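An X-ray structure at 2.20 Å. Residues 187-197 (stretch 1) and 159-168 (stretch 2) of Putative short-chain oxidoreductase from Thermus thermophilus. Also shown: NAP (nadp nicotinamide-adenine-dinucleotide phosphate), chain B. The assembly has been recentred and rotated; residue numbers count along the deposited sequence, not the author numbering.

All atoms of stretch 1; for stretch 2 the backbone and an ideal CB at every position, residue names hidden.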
ATOM      1  N   GLU A 187     -25.437  -2.374 -11.757  1.00 16.50           N
ATOM      2  CA  GLU A 187     -25.437  -3.779 -11.366  1.00 19.31           C
ATOM      3  C   GLU A 187     -24.444  -4.038 -10.224  1.00 18.64           C
ATOM      4  O   GLU A 187     -24.738  -4.791  -9.297  1.00 19.43           O
ATOM      5  CB  GLU A 187     -25.082  -4.661 -12.571  1.00 14.13           C
ATOM      6  CG  GLU A 187     -25.213  -6.149 -12.296  1.00 23.66           C
ATOM      7  CD  GLU A 187     -26.655  -6.586 -12.071  1.00 35.88           C
ATOM      8  OE1 GLU A 187     -27.544  -5.719 -11.912  1.00 30.04           O
ATOM      9  OE2 GLU A 187     -26.900  -7.808 -12.048  1.00 35.15           O
ATOM     10  N   ALA A 188     -23.268  -3.422 -10.296  1.00 18.71           N
ATOM     11  CA  ALA A 188     -22.256  -3.603  -9.251  1.00 21.23           C
ATOM     12  C   ALA A 188     -22.786  -3.071  -7.919  1.00 21.81           C
ATOM     13  O   ALA A 188     -22.644  -3.707  -6.879  1.00 20.51           O
ATOM     14  CB  ALA A 188     -20.963  -2.877  -9.632  1.00 14.22           C
ATOM     15  N   ALA A 189     -23.406  -1.899  -7.960  1.00 21.66           N
ATOM     16  CA  ALA A 189     -23.964  -1.300  -6.754  1.00 22.48           C
ATOM     17  C   ALA A 189     -25.089  -2.174  -6.194  1.00 14.48           C
ATOM     18  O   ALA A 189     -25.207  -2.342  -4.977  1.00 20.10           O
ATOM     19  CB  ALA A 189     -24.490   0.105  -7.060  1.00 20.12           C
ATOM     20  N   ARG A 190     -25.915  -2.729  -7.079  1.00 19.63           N
ATOM     21  CA  ARG A 190     -27.023  -3.580  -6.638  1.00 16.25           C
ATOM     22  C   ARG A 190     -26.481  -4.806  -5.906  1.00 16.51           C
ATOM     23  O   ARG A 190     -26.964  -5.166  -4.834  1.00 22.74           O
ATOM     24  CB  ARG A 190     -27.873  -4.030  -7.833  1.00 17.31           C
ATOM     25  CG  ARG A 190     -29.034  -4.960  -7.440  1.00 28.77           C
ATOM     26  CD  ARG A 190     -29.813  -5.471  -8.654  1.00 26.36           C
ATOM     27  NE  ARG A 190     -29.068  -6.458  -9.443  1.00 32.60           N
ATOM     28  CZ  ARG A 190     -28.793  -7.701  -9.044  1.00 38.02           C
ATOM     29  NH1 ARG A 190     -29.195  -8.136  -7.854  1.00 34.78           N
ATOM     30  NH2 ARG A 190     -28.121  -8.519  -9.842  1.00 33.49           N
ATOM     31  N   LYS A 191     -25.470  -5.443  -6.487  1.00 16.21           N
ATOM     32  CA  LYS A 191     -24.875  -6.621  -5.871  1.00 19.16           C
ATOM     33  C   LYS A 191     -24.219  -6.284  -4.538  1.00 26.18           C
ATOM     34  O   LYS A 191     -24.318  -7.053  -3.583  1.00 23.37           O
ATOM     35  CB  LYS A 191     -23.854  -7.259  -6.818  1.00 26.75           C
ATOM     36  CG  LYS A 191     -24.497  -7.965  -8.009  1.00 35.54           C
ATOM     37  CD  LYS A 191     -23.486  -8.797  -8.777  1.00 39.85           C
ATOM     38  CE  LYS A 191     -24.162  -9.622  -9.859  1.00 47.43           C
ATOM     39  NZ  LYS A 191     -23.185 -10.480 -10.580  1.00 51.91           N
ATOM     40  N   VAL A 192     -23.555  -5.133  -4.459  1.00 21.52           N
ATOM     41  CA  VAL A 192     -22.923  -4.754  -3.205  1.00 23.02           C
ATOM     42  C   VAL A 192     -24.006  -4.555  -2.152  1.00 18.19           C
ATOM     43  O   VAL A 192     -23.952  -5.147  -1.078  1.00 23.07           O
ATOM     44  CB  VAL A 192     -22.098  -3.458  -3.350  1.00 17.57           C
ATOM     45  CG1 VAL A 192     -21.605  -3.002  -1.985  1.00 23.78           C
ATOM     46  CG2 VAL A 192     -20.917  -3.703  -4.272  1.00 16.26           C
ATOM     47  N   LEU A 193     -24.999  -3.734  -2.474  1.00 19.59           N
ATOM     48  CA  LEU A 193     -26.094  -3.476  -1.551  1.00 25.95           C
ATOM     49  C   LEU A 193     -26.776  -4.784  -1.152  1.00 32.69           C
ATOM     50  O   LEU A 193     -27.237  -4.931  -0.021  1.00 34.31           O
ATOM     51  CB  LEU A 193     -27.106  -2.521  -2.189  1.00 16.15           C
ATOM     52  CG  LEU A 193     -26.610  -1.084  -2.365  1.00 22.04           C
ATOM     53  CD1 LEU A 193     -27.677  -0.231  -3.034  1.00 17.27           C
ATOM     54  CD2 LEU A 193     -26.255  -0.509  -1.008  1.00 16.29           C
ATOM     55  N   GLU A 194     -26.833  -5.734  -2.080  1.00 27.25           N
ATOM     56  CA  GLU A 194     -27.442  -7.031  -1.807  1.00 29.96           C
ATOM     57  C   GLU A 194     -26.533  -7.812  -0.854  1.00 23.17           C
ATOM     58  O   GLU A 194     -27.006  -8.466   0.067  1.00 23.12           O
ATOM     59  CB  GLU A 194     -27.640  -7.805  -3.116  1.00 35.41           C
ATOM     60  CG  GLU A 194     -28.568  -9.002  -3.007  1.00 49.83           C
ATOM     61  CD  GLU A 194     -29.041  -9.493  -4.365  1.00 65.10           C
ATOM     62  OE1 GLU A 194     -28.191  -9.919  -5.179  1.00 64.36           O
ATOM     63  OE2 GLU A 194     -30.264  -9.445  -4.619  1.00 69.61           O
ATOM     64  N   GLY A 195     -25.225  -7.739  -1.075  1.00 22.85           N
ATOM     65  CA  GLY A 195     -24.299  -8.430  -0.191  1.00 25.34           C
ATOM     66  C   GLY A 195     -24.459  -7.927   1.239  1.00 31.38           C
ATOM     67  O   GLY A 195     -24.244  -8.672   2.196  1.00 34.95           O
ATOM     68  N   LEU A 196     -24.851  -6.657   1.381  1.00 32.21           N
ATOM     69  CA  LEU A 196     -25.060  -6.044   2.700  1.00 33.76           C
ATOM     70  C   LEU A 196     -26.386  -6.420   3.353  1.00 35.63           C
ATOM     71  O   LEU A 196     -26.429  -6.744   4.537  1.00 48.44           O
ATOM     72  CB  LEU A 196     -24.990  -4.522   2.596  1.00 31.82           C
ATOM     73  CG  LEU A 196     -23.620  -3.930   2.277  1.00 33.87           C
ATOM     74  CD1 LEU A 196     -23.725  -2.421   2.289  1.00 34.44           C
ATOM     75  CD2 LEU A 196     -22.601  -4.397   3.310  1.00 36.25           C
ATOM     76  N   PHE A 197     -27.478  -6.364   2.600  1.00 44.11           N
ATOM     77  CA  PHE A 197     -28.796  -6.708   3.149  1.00 47.94           C
ATOM     78  C   PHE A 197     -28.717  -7.983   3.983  1.00 46.28           C
ATOM     79  O   PHE A 197     -27.692  -8.684   3.954  1.00 49.05           O
ATOM     80  CB  PHE A 197     -29.798  -6.916   2.012  1.00 52.79           C
ATOM     81  CG  PHE A 197     -31.177  -7.310   2.476  1.00 63.39           C
ATOM     82  CD1 PHE A 197     -31.868  -6.522   3.393  1.00 59.87           C
ATOM     83  CD2 PHE A 197     -31.798  -8.453   1.968  1.00 64.62           C
ATOM     84  CE1 PHE A 197     -33.163  -6.863   3.794  1.00 59.52           C
ATOM     85  CE2 PHE A 197     -33.097  -8.804   2.367  1.00 63.64           C
ATOM     86  CZ  PHE A 197     -33.778  -8.004   3.282  1.00 57.39           C
ATOM     87  N   UNK A 159     -16.545  -2.786   9.116  1.00 22.72           N
ATOM     88  CA  UNK A 159     -15.840  -2.417   7.898  1.00 24.13           C
ATOM     89  C   UNK A 159     -16.077  -3.532   6.894  1.00 18.87           C
ATOM     90  O   UNK A 159     -15.938  -4.707   7.221  1.00 24.06           O
ATOM     91  CB  UNK A 159     -14.348  -2.192   8.149  1.00 24.13           C
ATOM     92  N   UNK A 160     -16.448  -3.159   5.675  1.00 21.49           N
ATOM     93  CA  UNK A 160     -16.706  -4.130   4.621  1.00 18.42           C
ATOM     94  C   UNK A 160     -15.770  -3.864   3.445  1.00 25.47           C
ATOM     95  O   UNK A 160     -15.721  -2.751   2.919  1.00 24.82           O
ATOM     96  CB  UNK A 160     -18.168  -4.074   4.174  1.00 18.42           C
ATOM     97  N   UNK A 161     -15.016  -4.883   3.047  1.00 24.79           N
ATOM     98  CA  UNK A 161     -14.101  -4.752   1.923  1.00 15.64           C
ATOM     99  C   UNK A 161     -14.741  -5.391   0.694  1.00 18.76           C
ATOM    100  O   UNK A 161     -15.072  -6.575   0.697  1.00 17.30           O
ATOM    101  CB  UNK A 161     -12.748  -5.395   2.235  1.00 15.64           C
ATOM    102  N   UNK A 162     -14.920  -4.599  -0.356  1.00 20.74           N
ATOM    103  CA  UNK A 162     -15.531  -5.102  -1.578  1.00 16.21           C
ATOM    104  C   UNK A 162     -14.530  -5.307  -2.713  1.00 14.15           C
ATOM    105  O   UNK A 162     -13.703  -4.438  -2.995  1.00 17.31           O
ATOM    106  CB  UNK A 162     -16.629  -4.140  -2.035  1.00 16.21           C
ATOM    107  N   UNK A 163     -14.610  -6.467  -3.356  1.00 13.72           N
ATOM    108  CA  UNK A 163     -13.762  -6.771  -4.497  1.00 18.70           C
ATOM    109  C   UNK A 163     -14.684  -6.917  -5.700  1.00 19.85           C
ATOM    110  O   UNK A 163     -15.455  -7.868  -5.804  1.00 20.16           O
ATOM    111  CB  UNK A 163     -12.925  -8.031  -4.267  1.00 18.70           C
ATOM    112  N   UNK A 164     -14.606  -5.945  -6.600  1.00 18.74           N
ATOM    113  CA  UNK A 164     -15.442  -5.936  -7.786  1.00 22.73           C
ATOM    114  C   UNK A 164     -14.672  -6.324  -9.028  1.00 27.83           C
ATOM    115  O   UNK A 164     -13.470  -6.089  -9.125  1.00 20.84           O
ATOM    116  CB  UNK A 164     -16.072  -4.555  -7.977  1.00 22.73           C
ATOM    117  N   UNK A 165     -15.356  -6.952  -9.994  1.00 25.98           N
ATOM    118  CA  UNK A 165     -14.691  -7.337 -11.240  1.00 23.77           C
ATOM    119  C   UNK A 165     -14.687  -6.022 -12.028  1.00 23.65           C
ATOM    120  O   UNK A 165     -15.066  -4.983 -11.483  1.00 23.99           O
ATOM    121  CB  UNK A 165     -15.393  -8.481 -11.975  1.00 23.77           C
ATOM    122  N   UNK A 166     -14.274  -6.034 -13.286  1.00 21.10           N
ATOM    123  CA  UNK A 166     -14.271  -4.783 -14.043  1.00 21.85           C
ATOM    124  C   UNK A 166     -15.690  -4.199 -14.123  1.00 29.19           C
ATOM    125  O   UNK A 166     -16.670  -4.937 -14.267  1.00 18.62           O
ATOM    126  CB  UNK A 166     -13.709  -5.011 -15.447  1.00 21.85           C
ATOM    127  N   UNK A 167     -15.784  -2.876 -14.014  1.00 23.18           N
ATOM    128  CA  UNK A 167     -17.059  -2.160 -14.075  1.00 18.22           C
ATOM    129  C   UNK A 167     -16.884  -1.031 -15.090  1.00 23.98           C
ATOM    130  O   UNK A 167     -15.866  -0.337 -15.084  1.00 20.61           O
ATOM    131  CB  UNK A 167     -17.478  -1.625 -12.704  1.00 18.22           C
ATOM    132  N   UNK A 168     -17.870  -0.856 -15.966  1.00 19.86           N
ATOM    133  CA  UNK A 168     -17.803   0.169 -17.007  1.00 18.80           C
ATOM    134  C   UNK A 168     -18.024   1.584 -16.484  1.00 19.06           C
ATOM    135  O   UNK A 168     -19.160   2.035 -16.375  1.00 20.35           O
ATOM    136  CB  UNK A 168     -18.839  -0.134 -18.092  1.00 18.80           C
TER
HETATM  137  PA  NAP B 500     -14.573   6.709 -11.266  1.00 17.20           P
HETATM  138  O1A NAP B 500     -13.279   7.331 -11.993  1.00 15.17           O
HETATM  139  O2A NAP B 500     -15.759   6.650 -12.150  1.00 15.79           O
HETATM  140  O5B NAP B 500     -14.829   7.629  -9.972  1.00 18.56           O
HETATM  141  C5B NAP B 500     -13.753   7.937  -9.084  1.00 15.52           C
HETATM  142  C4B NAP B 500     -14.247   8.840  -7.953  1.00 20.89           C
HETATM  143  O4B NAP B 500     -13.136   9.107  -7.078  1.00 20.90           O
HETATM  144  C3B NAP B 500     -14.709  10.188  -8.513  1.00 20.66           C
HETATM  145  O3B NAP B 500     -15.891  10.618  -7.831  1.00 24.78           O
HETATM  146  C2B NAP B 500     -13.541  11.107  -8.159  1.00 19.79           C
HETATM  147  O2B NAP B 500     -14.028  12.435  -7.951  1.00 21.54           O
HETATM  148  C1B NAP B 500     -13.196  10.512  -6.795  1.00 17.35           C
HETATM  149  N9A NAP B 500     -11.883  11.014  -6.333  1.00 23.60           N
HETATM  150  C8A NAP B 500     -10.711  10.775  -6.916  1.00 19.38           C
HETATM  151  N7A NAP B 500      -9.747  11.410  -6.251  1.00 21.90           N
HETATM  152  C5A NAP B 500     -10.311  12.057  -5.237  1.00 15.59           C
HETATM  153  C6A NAP B 500      -9.830  12.889  -4.234  1.00 24.31           C
HETATM  154  N6A NAP B 500      -8.532  13.166  -4.153  1.00 15.51           N
HETATM  155  N1A NAP B 500     -10.696  13.409  -3.352  1.00 20.22           N
HETATM  156  C2A NAP B 500     -11.989  13.140  -3.427  1.00 22.83           C
HETATM  157  N3A NAP B 500     -12.482  12.356  -4.368  1.00 12.63           N
HETATM  158  C4A NAP B 500     -11.674  11.804  -5.284  1.00 20.19           C
HETATM  159  O3  NAP B 500     -14.096   5.271 -10.716  1.00 16.51           O
HETATM  160  PN  NAP B 500     -15.127   4.107 -10.296  1.00 19.25           P
HETATM  161  O1N NAP B 500     -15.157   3.077 -11.360  1.00 18.87           O
HETATM  162  O2N NAP B 500     -16.407   4.699  -9.849  1.00 19.76           O
HETATM  163  O5D NAP B 500     -14.401   3.432  -9.026  1.00 18.99           O
HETATM  164  C5D NAP B 500     -14.910   3.623  -7.703  1.00 18.84           C
HETATM  165  C4D NAP B 500     -14.147   2.768  -6.687  1.00 15.42           C
HETATM  166  O4D NAP B 500     -14.277   1.397  -7.111  1.00 17.45           O
HETATM  167  C3D NAP B 500     -12.650   3.085  -6.724  1.00 17.59           C
HETATM  168  O3D NAP B 500     -12.024   2.757  -5.481  1.00 19.98           O
HETATM  169  C2D NAP B 500     -12.173   2.132  -7.816  1.00 18.43           C
HETATM  170  O2D NAP B 500     -10.773   1.862  -7.699  1.00 18.66           O
HETATM  171  C1D NAP B 500     -12.959   0.894  -7.388  1.00 15.66           C
HETATM  172  N1N NAP B 500     -12.963  -0.175  -8.412  1.00 18.11           N
HETATM  173  C2N NAP B 500     -13.376   0.108  -9.720  1.00 16.99           C
HETATM  174  C3N NAP B 500     -13.374  -0.899 -10.679  1.00 20.84           C
HETATM  175  C7N NAP B 500     -13.832  -0.595 -12.107  1.00 26.68           C
HETATM  176  O7N NAP B 500     -13.670  -1.413 -13.012  1.00 22.87           O
HETATM  177  N7N NAP B 500     -14.392   0.600 -12.274  1.00 13.22           N
HETATM  178  C4N NAP B 500     -12.962  -2.183 -10.339  1.00 25.48           C
HETATM  179  C5N NAP B 500     -12.552  -2.469  -9.041  1.00 28.51           C
HETATM  180  C6N NAP B 500     -12.551  -1.470  -8.075  1.00 23.26           C
HETATM  181  P2B NAP B 500     -14.091  13.517  -9.144  1.00 34.07           P
HETATM  182  O1X NAP B 500     -14.549  12.742 -10.479  1.00 30.57           O
HETATM  183  O2X NAP B 500     -15.302  14.502  -8.745  1.00 29.87           O
HETATM  184  O3X NAP B 500     -12.811  14.237  -9.322  1.00 35.27           O

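Stretch 1 is helical through 187-196, and the face it turns to stretch 2 is apolar: Ala188, Val192 and Leu196, spaced four residues apart. Lys191 leaves the helix toward stretch 2 but makes no contact, and Arg190 forms salt bridges with Glu187 and Glu194, so the visible partner offers methyl groups and neither a charge nor a donor at the contact.

Position 159 has extended backbone angles, and its ideal CB finds nothing of stretch 1 within 5.5 Å. The helix therefore leaves the choice open; extended angles are comfortable for beta-branched residues and allow most others. The deposited residue is Leu159.

At 160 the CA-to-CB bond points toward the helix, and the ideal CB lies 4.5 Å from Leu196 CD2. A short or medium apolar side chain would suit: valine, isoleucine, perhaps alanine, since the phi/psi of -121/125 is comfortable for beta-branching; threonine shares the beta-branched shape, but its hydroxyl would find no partner in Leu196. It is Val160, in the t rotamer, and its CG2 meets Leu196 CD2 at 4.0 Å. Leu196 itself starts sideways, but the end of its side chain comes nearer and makes this contact.

Position 161 follows the alternation of a strand and is out of reach of the helix, so stretch 1 sets no demand on it; Leu161 is found there.

Position 162 points toward the helix again. Its ideal CB is 4.9 Å from Val192 CG2, leaving a gap that a branch one carbon longer can fill. Valine or isoleucine would fit the strand and the apolar partner, and leucine is conceivable. Val162, also t, closes the gap with CG1 at 3.9 Å from Val192 CG2.

Position 163, just past the strand, is out of reach, and a long polar side chain is as acceptable as any. It is Arg163, whose guanidinium is hydrogen-bonded elsewhere in the structure.

Position 164 turns toward stretch 1, but from farther off: the ideal CB is 5.4 Å from Ala188 CB. Alanine would leave the space between unfilled, whereas leucine, isoleucine or methionine could span it. Leu164 does so, and its CD2 touches both Val192 CG2 at 3.9 Å and Ala188 CB at 4.1 Å, joining two successive turns of the helix.

At 165, phi is -80°, a value compatible with proline though not unique to it, and no helix atom approaches the ideal CB. Pro165 occupies the site, with its O 3.7 Å from C4N of NAP.

Position 166 is likewise out of reach, with angles many residues adopt. Ala166 places its CA 3.6 Å from NAP O7N.

Position 167 points toward the helix, its ideal CB 4.8 Å from Ala188 CB, and its extended angles suit a beta-branched residue. Val167 (t) brings CG2 to 4.1 Å from Ala188 CB, while its backbone serves the cofactor: N donates to NAP O7N at 2.8 Å, and O accepts a weak hydrogen bond from NAP N7N at 3.3 Å. Any residue but proline could supply that N-H.

Position 168 is out of reach, so stretch 1 would accept almost any side chain; Ala168 is found there.

Stretch 2 (159-168) LVLVRLPAVA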
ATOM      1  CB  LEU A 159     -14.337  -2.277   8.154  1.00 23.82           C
ATOM      2  CG  LEU A 159     -13.876  -1.164   9.098  1.00 29.27           C
ATOM      3  CD1 LEU A 159     -12.351  -1.213   9.234  1.00 29.68           C
ATOM      4  CD2 LEU A 159     -14.316   0.188   8.561  1.00 28.05           C
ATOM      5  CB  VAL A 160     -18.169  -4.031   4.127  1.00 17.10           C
ATOM      6  CG1 VAL A 160     -18.432  -5.068   3.050  1.00 16.56           C
ATOM      7  CG2 VAL A 160     -19.125  -4.215   5.299  1.00 19.75           C
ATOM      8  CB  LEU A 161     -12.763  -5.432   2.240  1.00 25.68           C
ATOM      9  CG  LEU A 161     -11.598  -5.280   1.251  1.00 29.93           C
ATOM     10  CD1 LEU A 161     -11.810  -6.156   0.037  1.00 39.17           C
ATOM     11  CD2 LEU A 161     -11.465  -3.824   0.844  1.00 23.31           C
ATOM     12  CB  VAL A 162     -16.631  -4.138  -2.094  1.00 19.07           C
ATOM     13  CG1 VAL A 162     -17.217  -4.674  -3.395  1.00 14.83           C
ATOM     14  CG2 VAL A 162     -17.717  -3.953  -1.035  1.00 12.31           C
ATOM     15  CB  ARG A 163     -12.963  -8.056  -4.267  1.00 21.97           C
ATOM     16  CG  ARG A 163     -11.723  -7.847  -3.407  1.00 24.30           C
ATOM     17  CD  ARG A 163     -10.970  -9.153  -3.186  1.00 27.56           C
ATOM     18  NE  ARG A 163      -9.726  -8.952  -2.450  1.00 22.60           N
ATOM     19  CZ  ARG A 163      -8.918  -9.936  -2.068  1.00 31.05           C
ATOM     20  NH1 ARG A 163      -9.228 -11.195  -2.352  1.00 27.28           N
ATOM     21  NH2 ARG A 163      -7.795  -9.663  -1.415  1.00 27.50           N
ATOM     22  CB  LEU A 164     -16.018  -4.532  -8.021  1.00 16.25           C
ATOM     23  CG  LEU A 164     -17.007  -3.923  -7.024  1.00 23.63           C
ATOM     24  CD1 LEU A 164     -17.198  -2.450  -7.338  1.00 25.70           C
ATOM     25  CD2 LEU A 164     -18.327  -4.659  -7.093  1.00 18.85           C
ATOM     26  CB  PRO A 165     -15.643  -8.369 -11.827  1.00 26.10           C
ATOM     27  CG  PRO A 165     -16.986  -7.846 -11.390  1.00 25.98           C
ATOM     28  CD  PRO A 165     -16.737  -7.466  -9.947  1.00 22.51           C
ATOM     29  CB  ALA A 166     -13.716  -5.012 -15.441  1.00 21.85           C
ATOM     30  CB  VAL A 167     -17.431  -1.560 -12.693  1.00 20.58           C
ATOM     31  CG1 VAL A 167     -18.796  -0.888 -12.754  1.00 18.51           C
ATOM     32  CG2 VAL A 167     -17.433  -2.653 -11.637  1.00 18.84           C
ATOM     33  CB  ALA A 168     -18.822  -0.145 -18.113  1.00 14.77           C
TER
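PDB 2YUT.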